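Local coordinates for protein enoyl-CoA hydratase (Mycobacterium thermoresistibile, PDB 3T3W) that probably catalyses the reversible hydration of enoyl-CoA thioesters in lipid metabolism, as a hexameric member of the crotonase family, at residues 240-243 / 244-248; 160-164 / 165-169; 232-235 / 236-240. All coordinates share one frame; numbering follows the deposited sequence.

Contact 1: 240-243 / 244-248; sequences GFYA and AIQSV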
ATOM      1  N   GLY F 240      -2.608   1.545   5.420  1.00  7.42           N
ATOM      2  CA  GLY F 240      -1.912   0.337   5.872  1.00  7.09           C
ATOM      3  C   GLY F 240      -2.126  -0.050   7.321  1.00  6.66           C
ATOM      4  O   GLY F 240      -1.470  -0.980   7.808  1.00  6.50           O
ATOM      5  N   PHE F 241      -3.067   0.581   8.018  1.00  6.74           N
ATOM      6  CA  PHE F 241      -3.220   0.335   9.436  1.00  6.85           C
ATOM      7  C   PHE F 241      -3.465  -1.129   9.794  1.00  7.05           C
ATOM      8  O   PHE F 241      -2.702  -1.705  10.562  1.00  6.68           O
ATOM      9  CB  PHE F 241      -4.292   1.260  10.053  1.00  7.24           C
ATOM     10  CG  PHE F 241      -4.461   1.075  11.514  1.00  7.59           C
ATOM     11  CD1 PHE F 241      -3.503   1.553  12.392  1.00  8.31           C
ATOM     12  CD2 PHE F 241      -5.559   0.434  12.041  1.00  8.03           C
ATOM     13  CE1 PHE F 241      -3.608   1.360  13.770  1.00  8.11           C
ATOM     14  CE2 PHE F 241      -5.682   0.270  13.440  1.00  7.99           C
ATOM     15  CZ  PHE F 241      -4.690   0.700  14.294  1.00  8.13           C
ATOM     16  N   TYR F 242      -4.517  -1.748   9.237  1.00  7.09           N
ATOM     17  CA  TYR F 242      -4.779  -3.166   9.522  1.00  7.23           C
ATOM     18  C   TYR F 242      -3.554  -4.037   9.228  1.00  6.89           C
ATOM     19  O   TYR F 242      -3.132  -4.836  10.075  1.00  6.89           O
ATOM     20  CB  TYR F 242      -5.950  -3.677   8.672  1.00  7.84           C
ATOM     21  CG  TYR F 242      -6.286  -5.126   8.973  1.00  8.08           C
ATOM     22  CD1 TYR F 242      -5.767  -6.186   8.212  1.00  8.34           C
ATOM     23  CD2 TYR F 242      -7.159  -5.436   9.996  1.00  8.76           C
ATOM     24  CE1 TYR F 242      -6.135  -7.499   8.491  1.00  8.73           C
ATOM     25  CE2 TYR F 242      -7.480  -6.785  10.305  1.00  8.81           C
ATOM     26  CZ  TYR F 242      -6.968  -7.792   9.534  1.00  9.09           C
ATOM     27  OH  TYR F 242      -7.346  -9.149   9.785  1.00 10.43           O
ATOM     28  N   ALA F 243      -2.981  -3.890   8.053  1.00  6.59           N
ATOM     29  CA  ALA F 243      -1.826  -4.713   7.644  1.00  6.59           C
ATOM     30  C   ALA F 243      -0.612  -4.486   8.575  1.00  6.24           C
ATOM     31  O   ALA F 243       0.066  -5.445   8.940  1.00  6.01           O
ATOM     32  CB  ALA F 243      -1.435  -4.437   6.165  1.00  6.85           C
ATOM     33  N   ALA F 244      -0.368  -3.251   8.989  1.00  5.92           N
ATOM     34  CA  ALA F 244       0.773  -2.922   9.841  1.00  5.99           C
ATOM     35  C   ALA F 244       0.584  -3.475  11.236  1.00  5.99           C
ATOM     36  O   ALA F 244       1.514  -4.029  11.860  1.00  5.94           O
ATOM     37  CB  ALA F 244       1.019  -1.396   9.873  1.00  5.80           C
ATOM     38  N   ILE F 245      -0.638  -3.375  11.752  1.00  6.15           N
ATOM     39  CA  ILE F 245      -0.951  -3.956  13.072  1.00  6.59           C
ATOM     40  C   ILE F 245      -0.707  -5.477  13.088  1.00  6.56           C
ATOM     41  O   ILE F 245      -0.103  -6.028  13.997  1.00  6.40           O
ATOM     42  CB  ILE F 245      -2.426  -3.664  13.448  1.00  6.74           C
ATOM     43  CG1 ILE F 245      -2.598  -2.174  13.813  1.00  6.82           C
ATOM     44  CG2 ILE F 245      -2.849  -4.554  14.623  1.00  7.26           C
ATOM     45  CD1 ILE F 245      -1.986  -1.785  15.150  1.00  6.70           C
ATOM     46  N   GLN F 246      -1.140  -6.155  12.037  1.00  6.75           N
ATOM     47  CA  GLN F 246      -0.891  -7.578  11.912  1.00  7.16           C
ATOM     48  C   GLN F 246       0.616  -7.888  11.825  1.00  7.22           C
ATOM     49  O   GLN F 246       1.117  -8.855  12.468  1.00  7.22           O
ATOM     50  CB  GLN F 246      -1.681  -8.167  10.739  1.00  7.69           C
ATOM     51  CG  GLN F 246      -3.205  -8.090  10.856  1.00  8.11           C
ATOM     52  CD  GLN F 246      -3.763  -8.826  12.050  1.00  8.54           C
ATOM     53  OE1 GLN F 246      -3.195  -9.825  12.515  1.00  8.83           O
ATOM     54  NE2 GLN F 246      -4.923  -8.360  12.545  1.00  8.75           N
ATOM     55  N   SER F 247       1.349  -7.076  11.057  1.00  7.13           N
ATOM     56  CA  SER F 247       2.780  -7.265  10.916  0.50  7.06           C
ATOM     57  C   SER F 247       3.497  -7.155  12.248  1.00  7.06           C
ATOM     58  O   SER F 247       4.356  -8.012  12.588  1.00  6.88           O
ATOM     59  CB  SER F 247       3.352  -6.266   9.908  0.50  7.02           C
ATOM     60  OG  SER F 247       4.620  -6.663   9.459  0.50  6.73           O
ATOM     61  N   VAL F 248       3.172  -6.119  13.021  1.00  6.86           N
ATOM     62  CA  VAL F 248       3.894  -5.882  14.257  1.00  6.75           C
ATOM     63  C   VAL F 248       3.527  -6.922  15.309  1.00  7.01           C
ATOM     64  O   VAL F 248       4.353  -7.291  16.141  1.00  6.98           O
ATOM     65  CB  VAL F 248       3.742  -4.421  14.765  1.00  6.73           C
ATOM     66  CG1 VAL F 248       4.551  -4.249  16.048  1.00  6.71           C
ATOM     67  CG2 VAL F 248       4.253  -3.446  13.683  1.00  6.53           C
TER

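Contact 2: 160-164 / 165-169; sequences GGVEY and HGHTW. With ZN (zinc ion), chain T.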
ATOM      1  N   GLY F 160       9.443  -5.902  21.731  1.00 11.07           N
ATOM      2  CA  GLY F 160       9.486  -4.682  20.959  1.00 10.49           C
ATOM      3  C   GLY F 160       8.191  -3.869  20.927  1.00 10.34           C
ATOM      4  O   GLY F 160       7.593  -3.712  19.847  1.00 10.93           O
ATOM      5  N   GLY F 161       7.720  -3.428  22.089  1.00  9.46           N
ATOM      6  CA  GLY F 161       6.454  -2.702  22.169  1.00  9.57           C
ATOM      7  C   GLY F 161       5.306  -3.682  22.367  1.00  9.29           C
ATOM      8  O   GLY F 161       5.427  -4.895  22.063  1.00  9.17           O
ATOM      9  N   VAL F 162       4.171  -3.171  22.820  1.00  9.45           N
ATOM     10  CA  VAL F 162       2.979  -4.033  23.049  1.00  8.99           C
ATOM     11  C   VAL F 162       2.390  -4.572  21.740  1.00 10.04           C
ATOM     12  O   VAL F 162       2.819  -4.210  20.606  1.00 10.03           O
ATOM     13  CB  VAL F 162       1.903  -3.292  23.868  1.00  9.35           C
ATOM     14  CG1 VAL F 162       2.438  -3.003  25.298  1.00  9.36           C
ATOM     15  CG2 VAL F 162       1.479  -1.992  23.161  1.00  8.98           C
ATOM     16  N   GLU F 163       1.385  -5.435  21.912  1.00  9.17           N
ATOM     17  CA  GLU F 163       0.895  -6.301  20.835  1.00  8.97           C
ATOM     18  C   GLU F 163       0.177  -5.577  19.712  1.00  8.80           C
ATOM     19  O   GLU F 163       0.113  -6.096  18.587  1.00  9.65           O
ATOM     20  CB  GLU F 163      -0.106  -7.295  21.457  1.00  8.83           C
ATOM     21  CG  GLU F 163       0.517  -8.349  22.370  1.00  8.81           C
ATOM     22  CD  GLU F 163       0.795  -7.932  23.832  1.00  9.23           C
ATOM     23  OE1 GLU F 163       0.622  -6.744  24.191  1.00  9.60           O
ATOM     24  OE2 GLU F 163       1.247  -8.820  24.602  1.00  9.25           O
ATOM     25  N   TYR F 164      -0.381  -4.406  20.007  1.00  8.29           N
ATOM     26  CA  TYR F 164      -1.183  -3.601  19.095  1.00  8.45           C
ATOM     27  C   TYR F 164      -0.374  -2.326  18.896  1.00  7.87           C
ATOM     28  O   TYR F 164      -0.321  -1.445  19.782  1.00  8.20           O
ATOM     29  CB  TYR F 164      -2.529  -3.302  19.741  1.00  8.49           C
ATOM     30  CG  TYR F 164      -3.558  -2.482  18.973  1.00  8.92           C
ATOM     31  CD1 TYR F 164      -4.607  -3.102  18.309  1.00  9.36           C
ATOM     32  CD2 TYR F 164      -3.566  -1.094  19.012  1.00  9.31           C
ATOM     33  CE1 TYR F 164      -5.596  -2.371  17.640  1.00  9.79           C
ATOM     34  CE2 TYR F 164      -4.576  -0.352  18.394  1.00  9.81           C
ATOM     35  CZ  TYR F 164      -5.604  -1.004  17.709  1.00  9.57           C
ATOM     36  OH  TYR F 164      -6.629  -0.307  17.097  1.00 10.48           O
ATOM     37  N   HIS F 165       0.310  -2.264  17.769  1.00  7.55           N
ATOM     38  CA  HIS F 165       1.274  -1.204  17.522  1.00  7.40           C
ATOM     39  C   HIS F 165       0.592   0.058  16.998  1.00  7.38           C
ATOM     40  O   HIS F 165       0.661   0.392  15.823  1.00  7.66           O
ATOM     41  CB  HIS F 165       2.406  -1.664  16.582  1.00  7.47           C
ATOM     42  CG  HIS F 165       3.533  -0.666  16.484  1.00  7.58           C
ATOM     43  ND1 HIS F 165       4.584  -0.674  17.352  1.00  7.66           N
ATOM     44  CD2 HIS F 165       3.687   0.467  15.694  1.00  7.79           C
ATOM     45  CE1 HIS F 165       5.383   0.374  17.066  1.00  7.91           C
ATOM     46  NE2 HIS F 165       4.832   1.071  16.065  1.00  7.48           N
ATOM     47  N   GLY F 166      -0.007   0.805  17.915  1.00  7.05           N
ATOM     48  CA  GLY F 166      -0.533   2.133  17.634  1.00  7.09           C
ATOM     49  C   GLY F 166       0.568   3.197  17.624  1.00  6.94           C
ATOM     50  O   GLY F 166       0.357   4.297  17.136  1.00  7.17           O
ATOM     51  N   HIS F 167       1.730   2.867  18.205  1.00  6.70           N
ATOM     52  CA  HIS F 167       2.719   3.864  18.558  1.00  6.70           C
ATOM     53  C   HIS F 167       3.068   4.758  17.378  1.00  6.35           C
ATOM     54  O   HIS F 167       3.095   6.002  17.498  1.00  6.82           O
ATOM     55  CB  HIS F 167       4.032   3.236  19.072  1.00  6.63           C
ATOM     56  CG  HIS F 167       3.852   2.148  20.104  1.00  6.95           C
ATOM     57  ND1 HIS F 167       3.173   0.981  19.842  1.00  7.38           N
ATOM     58  CD2 HIS F 167       4.346   2.039  21.402  1.00  7.26           C
ATOM     59  CE1 HIS F 167       3.224   0.191  20.937  1.00  7.33           C
ATOM     60  NE2 HIS F 167       3.960   0.833  21.889  1.00  7.26           N
ATOM     61  N   THR F 168       3.434   4.165  16.256  1.00  6.07           N
ATOM     62  CA  THR F 168       3.876   4.923  15.105  1.00  6.43           C
ATOM     63  C   THR F 168       2.783   5.844  14.557  1.00  6.78           C
ATOM     64  O   THR F 168       3.068   6.954  14.132  1.00  6.95           O
ATOM     65  CB  THR F 168       4.405   3.993  13.995  1.00  6.48           C
ATOM     66  OG1 THR F 168       5.531   3.274  14.518  1.00  6.74           O
ATOM     67  CG2 THR F 168       4.900   4.761  12.730  1.00  6.77           C
ATOM     68  N   TRP F 169       1.558   5.315  14.513  1.00  6.59           N
ATOM     69  CA  TRP F 169       0.392   6.044  14.017  1.00  7.07           C
ATOM     70  C   TRP F 169       0.024   7.192  14.921  1.00  7.46           C
ATOM     71  O   TRP F 169      -0.372   8.280  14.449  1.00  8.41           O
ATOM     72  CB  TRP F 169      -0.782   5.084  13.947  1.00  6.72           C
ATOM     73  CG  TRP F 169      -0.535   3.924  13.006  1.00  6.56           C
ATOM     74  CD1 TRP F 169      -0.003   2.703  13.322  1.00  6.39           C
ATOM     75  CD2 TRP F 169      -0.746   3.912  11.566  1.00  6.49           C
ATOM     76  NE1 TRP F 169       0.112   1.918  12.210  1.00  6.49           N
ATOM     77  CE2 TRP F 169      -0.295   2.606  11.099  1.00  6.45           C
ATOM     78  CE3 TRP F 169      -1.237   4.832  10.639  1.00  6.85           C
ATOM     79  CZ2 TRP F 169      -0.397   2.234   9.781  1.00  6.59           C
ATOM     80  CZ3 TRP F 169      -1.348   4.439   9.288  1.00  6.86           C
ATOM     81  CH2 TRP F 169      -0.919   3.173   8.870  1.00  6.91           C
TER
HETATM   82 ZN    ZN T 301       2.780 -10.274  24.390  1.00 11.01          ZN
HETATM   83  O   HOH W   1       4.908  -2.747  19.264  1.00  8.31           O
HETATM   84  O   HOH W   2       0.502  -4.647  16.305  1.00  7.35           O
HETATM   85  O   HOH W   3       3.588  -9.194  26.017  1.00 11.42           O

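Contact 3: 232-235 / 236-240; sequences VNQT and LDVQG. With EDO (1,2-ethanediol), chain H.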
ATOM      1  N   VAL F 232     -12.659   8.094   8.304  1.00  6.83           N
ATOM      2  CA  VAL F 232     -11.303   8.204   8.854  1.00  6.81           C
ATOM      3  C   VAL F 232     -10.623   6.832   8.994  1.00  6.71           C
ATOM      4  O   VAL F 232      -9.475   6.652   8.624  1.00  6.60           O
ATOM      5  CB  VAL F 232     -11.351   8.966  10.186  1.00  6.61           C
ATOM      6  CG1 VAL F 232      -9.994   8.961  10.920  1.00  6.60           C
ATOM      7  CG2 VAL F 232     -11.845  10.418   9.937  1.00  6.81           C
ATOM      8  N   ASN F 233     -11.339   5.877   9.559  1.00  7.09           N
ATOM      9  CA  ASN F 233     -10.785   4.544   9.823  1.00  7.23           C
ATOM     10  C   ASN F 233     -10.437   3.800   8.520  1.00  6.95           C
ATOM     11  O   ASN F 233      -9.419   3.096   8.465  1.00  6.80           O
ATOM     12  CB  ASN F 233     -11.692   3.690  10.717  1.00  7.47           C
ATOM     13  CG  ASN F 233     -11.554   4.037  12.189  1.00  7.78           C
ATOM     14  OD1 ASN F 233     -10.793   4.924  12.538  1.00  8.93           O
ATOM     15  ND2 ASN F 233     -12.306   3.349  13.070  1.00  8.49           N
ATOM     16  N   GLN F 234     -11.244   3.964   7.497  1.00  7.24           N
ATOM     17  CA  GLN F 234     -10.967   3.364   6.199  1.00  7.62           C
ATOM     18  C   GLN F 234      -9.776   4.067   5.514  1.00  7.29           C
ATOM     19  O   GLN F 234      -8.947   3.406   4.888  1.00  7.30           O
ATOM     20  CB  GLN F 234     -12.221   3.383   5.284  1.00  8.15           C
ATOM     21  CG  GLN F 234     -11.964   2.954   3.872  1.00  8.83           C
ATOM     22  CD  GLN F 234     -11.507   1.491   3.731  1.00  9.35           C
ATOM     23  OE1 GLN F 234     -11.427   0.739   4.703  1.00 10.35           O
ATOM     24  NE2 GLN F 234     -11.190   1.101   2.502  1.00 10.23           N
ATOM     25  N   THR F 235      -9.662   5.392   5.651  1.00  6.89           N
ATOM     26  CA  THR F 235      -8.465   6.089   5.203  1.00  6.74           C
ATOM     27  C   THR F 235      -7.206   5.465   5.870  1.00  6.83           C
ATOM     28  O   THR F 235      -6.245   5.152   5.192  1.00  6.94           O
ATOM     29  CB  THR F 235      -8.521   7.610   5.455  1.00  6.72           C
ATOM     30  OG1 THR F 235      -9.542   8.172   4.619  1.00  6.66           O
ATOM     31  CG2 THR F 235      -7.182   8.281   5.105  1.00  6.63           C
ATOM     32  N   LEU F 236      -7.254   5.248   7.183  1.00  6.98           N
ATOM     33  CA  LEU F 236      -6.151   4.601   7.917  1.00  7.21           C
ATOM     34  C   LEU F 236      -5.871   3.185   7.428  1.00  6.80           C
ATOM     35  O   LEU F 236      -4.706   2.802   7.200  1.00  6.30           O
ATOM     36  CB  LEU F 236      -6.430   4.592   9.421  1.00  7.60           C
ATOM     37  CG  LEU F 236      -6.390   5.941  10.131  1.00  9.15           C
ATOM     38  CD1 LEU F 236      -6.884   5.860  11.574  1.00  9.38           C
ATOM     39  CD2 LEU F 236      -5.007   6.574  10.082  1.00 10.49           C
ATOM     40  N   ASP F 237      -6.922   2.423   7.154  1.00  6.82           N
ATOM     41  CA  ASP F 237      -6.690   1.073   6.627  1.00  6.98           C
ATOM     42  C   ASP F 237      -6.126   1.054   5.174  1.00  6.97           C
ATOM     43  O   ASP F 237      -5.254   0.221   4.873  1.00  7.23           O
ATOM     44  CB  ASP F 237      -7.988   0.258   6.767  1.00  7.48           C
ATOM     45  CG  ASP F 237      -8.243  -0.151   8.205  1.00  7.83           C
ATOM     46  OD1 ASP F 237      -7.248  -0.469   8.921  1.00  8.29           O
ATOM     47  OD2 ASP F 237      -9.441  -0.223   8.632  1.00  8.75           O
ATOM     48  N   VAL F 238      -6.561   1.991   4.321  1.00  6.84           N
ATOM     49  CA  VAL F 238      -5.915   2.198   3.011  1.00  7.04           C
ATOM     50  C   VAL F 238      -4.442   2.573   3.155  1.00  7.21           C
ATOM     51  O   VAL F 238      -3.596   2.084   2.396  1.00  7.28           O
ATOM     52  CB  VAL F 238      -6.697   3.177   2.125  1.00  7.08           C
ATOM     53  CG1 VAL F 238      -5.921   3.514   0.862  1.00  7.21           C
ATOM     54  CG2 VAL F 238      -8.087   2.550   1.815  1.00  7.15           C
ATOM     55  N   GLN F 239      -4.152   3.444   4.121  1.00  7.31           N
ATOM     56  CA  GLN F 239      -2.774   3.794   4.491  1.00  7.86           C
ATOM     57  C   GLN F 239      -1.966   2.616   5.005  1.00  7.96           C
ATOM     58  O   GLN F 239      -0.747   2.724   5.073  1.00  9.61           O
ATOM     59  CB  GLN F 239      -2.729   4.887   5.552  1.00  7.82           C
ATOM     60  CG  GLN F 239      -3.190   6.261   5.078  1.00  8.68           C
ATOM     61  CD  GLN F 239      -3.209   7.288   6.210  1.00  9.64           C
ATOM     62  OE1 GLN F 239      -2.944   6.964   7.397  1.00 11.70           O
ATOM     63  NE2 GLN F 239      -3.446   8.555   5.854  1.00  9.81           N
ATOM     64  N   GLY F 240      -2.608   1.545   5.420  1.00  7.42           N
ATOM     65  CA  GLY F 240      -1.912   0.337   5.872  1.00  7.09           C
ATOM     66  C   GLY F 240      -2.126  -0.050   7.321  1.00  6.66           C
ATOM     67  O   GLY F 240      -1.470  -0.980   7.808  1.00  6.50           O
TER
HETATM   68  C1  EDO H 303      -8.070   7.174  16.547  1.00 20.15           C
HETATM   69  O1  EDO H 303      -9.215   7.869  16.147  1.00 17.73           O
HETATM   70  C2  EDO H 303      -7.515   6.378  15.402  1.00 21.69           C
HETATM   71  O2  EDO H 303      -8.466   5.334  15.098  1.00 24.25           O
HETATM   72  O   HOH W   4     -11.715   0.221   7.445  1.00 12.43           O

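Contact 1: 240-243 / 244-248
Phe241 and Ile245 meet because their first torsions bring the ring and CG1 together: Phe241 CG is anti to the backbone N (chi1 -178°), which lays the ring beside the next turn, while Ile245 CG1 stands anti to the carbonyl carbon (chi1 -73°). CG1 thereby sits over one ring face, 3.8 Å from the Phe241 centroid, a CH-pi contact offset toward the rim at CZ, and Ile245 CD1 adds a second touch on the CE1-CZ side. Tyr242 and Gln246 repeat the pattern one residue on. Gln246 CG lies 4.1 Å from the Tyr242 centroid, over the face, and a bend at chi2 brings NE2 to 3.7 Å from Tyr242 CZ, with amide and ring planes 42° apart. Gln246 OE1 is held by Arg230 of the second subunit, and the Tyr242 ring stacks on its counterpart there. The first turn is closed by Ala244 N to Gly240 O (2.8 Å) and Ile245 N to Phe241 O (2.9 Å). Phe241 also meets Trp169 edge-to-face. Gly240, with positive phi, ends the preceding helix in a Schellman motif and N-caps this one. The arrangement is a helix start with i/i+4 side-chain pairs over aromatic faces, here at a subunit interface of the crotonase fold.

Contact 2: 160-164 / 165-169
Val162 and His167 touch across the bend that leads into helix 167-171. From His167 CB, whose CG is anti to the carbonyl carbon (chi1 -47°), the side chain reaches back over the loop. ND1 lies above one face of the His165 ring, offset toward its rim. CE1 comes to 3.6 Å from Val162 CG2, the methyl lying at the imidazole edge near its plane, and the two side chains cross at about a right angle. NE2, at the tip, is 4.0 Å from the same CG2 and is hydrogen-bonded to Asp152 OD2, which also takes the Val162 N-H and so ties both partners to one carboxylate. His165 is the centre of an inverse gamma turn, closed by Gly166 N to Tyr164 O at 2.9 Å; the N-H...O angle is 138°, and the N-H meets the carbonyl oxygen nearly at right angles to the C=O bond, as so tight a turn requires. Two waters brace this bend. One donates to Gly160 O and Val162 O and also bonds His165 ND1 (2.8 Å), while the other bridges Glu163 O and His165 N. At the other nitrogen of the His165 ring, NE2 shares a 2.8 Å hydrogen bond with Thr168 OG1. Glu163 points away from the turn, and its bent chain carries OE2 to the zinc ion at 2.1 Å, beside a water; Glu102, His252 and His256 complete the protein ligands. Gly161 O is in turn hydrogen-bonded to His252 ND1, a second-shell bond that probably helps orient that ligand.

Contact 3: 232-235 / 236-240
Asn233 O accepts two hydrogen bonds: Asp237 N-H reaches it at 2.9 Å, tilted 24° from the carbonyl plane, and Arg114 NH2 adds the second. The same arginine forms a salt bridge through NH1 with Asp237 OD2. That oxygen lies 3.3 Å from Asn233 O, an acceptor beside an acceptor, so the guanidinium probably offsets their mutual repulsion. Asp237 CG stands anti to the carbonyl carbon (chi1 -74°), which sends the carboxylate back along the helix toward Asn233. A water donates to Asp237 OD2 at 2.6 Å and to Gln234 OE1, joining a carboxylate and an amide whose planes are 68° apart. Gln234 is bent at chi2, and its NE2 passes 3.5 Å from Val238 CG2 before bonding Ala243 O of the second subunit and Ser247 OG of the fifth. On another side of the helix, Thr235 CG2 lies 3.8 Å from Gln239 NE2, the two side chains crossing obliquely, while Thr235 OG1 bonds Ala231 O one turn back. Asn233 OD1 is held by Lys177 of the fifth subunit; the 1,2-ethanediol, probably from the crystallisation liquor, reaches it only weakly. Asn233, Gln234, Thr235 and Asp237 thus have polar partners in these last turns, and the buried carboxylate, with an arginine, a water and a weak bond from Tyr242 N to OD1, would probably remain charged.

In the fold
Along the chain, contact 2 (160-169) comes first, ending the loop after strand 149-151 and opening helix 167-171. Contact 3 then forms the last turns of helix 222-239, and contact 1 follows at once as the first turns of helix 241-263; Gly240 belongs to both. All three are local, each within one continuous stretch, so none closes a long loop, and none nests in or crosses another. Contacts 1 and 3 are also joined by a probable hydrogen bond from Phe241 N to Leu236 O. Contact 2 packs on contact 1 where His165 meets Val248, and its Trp169 also reaches Gln239 of contact 3. Together they tie the zinc-site loop to the C-terminal helices and, through these, to neighbouring subunits.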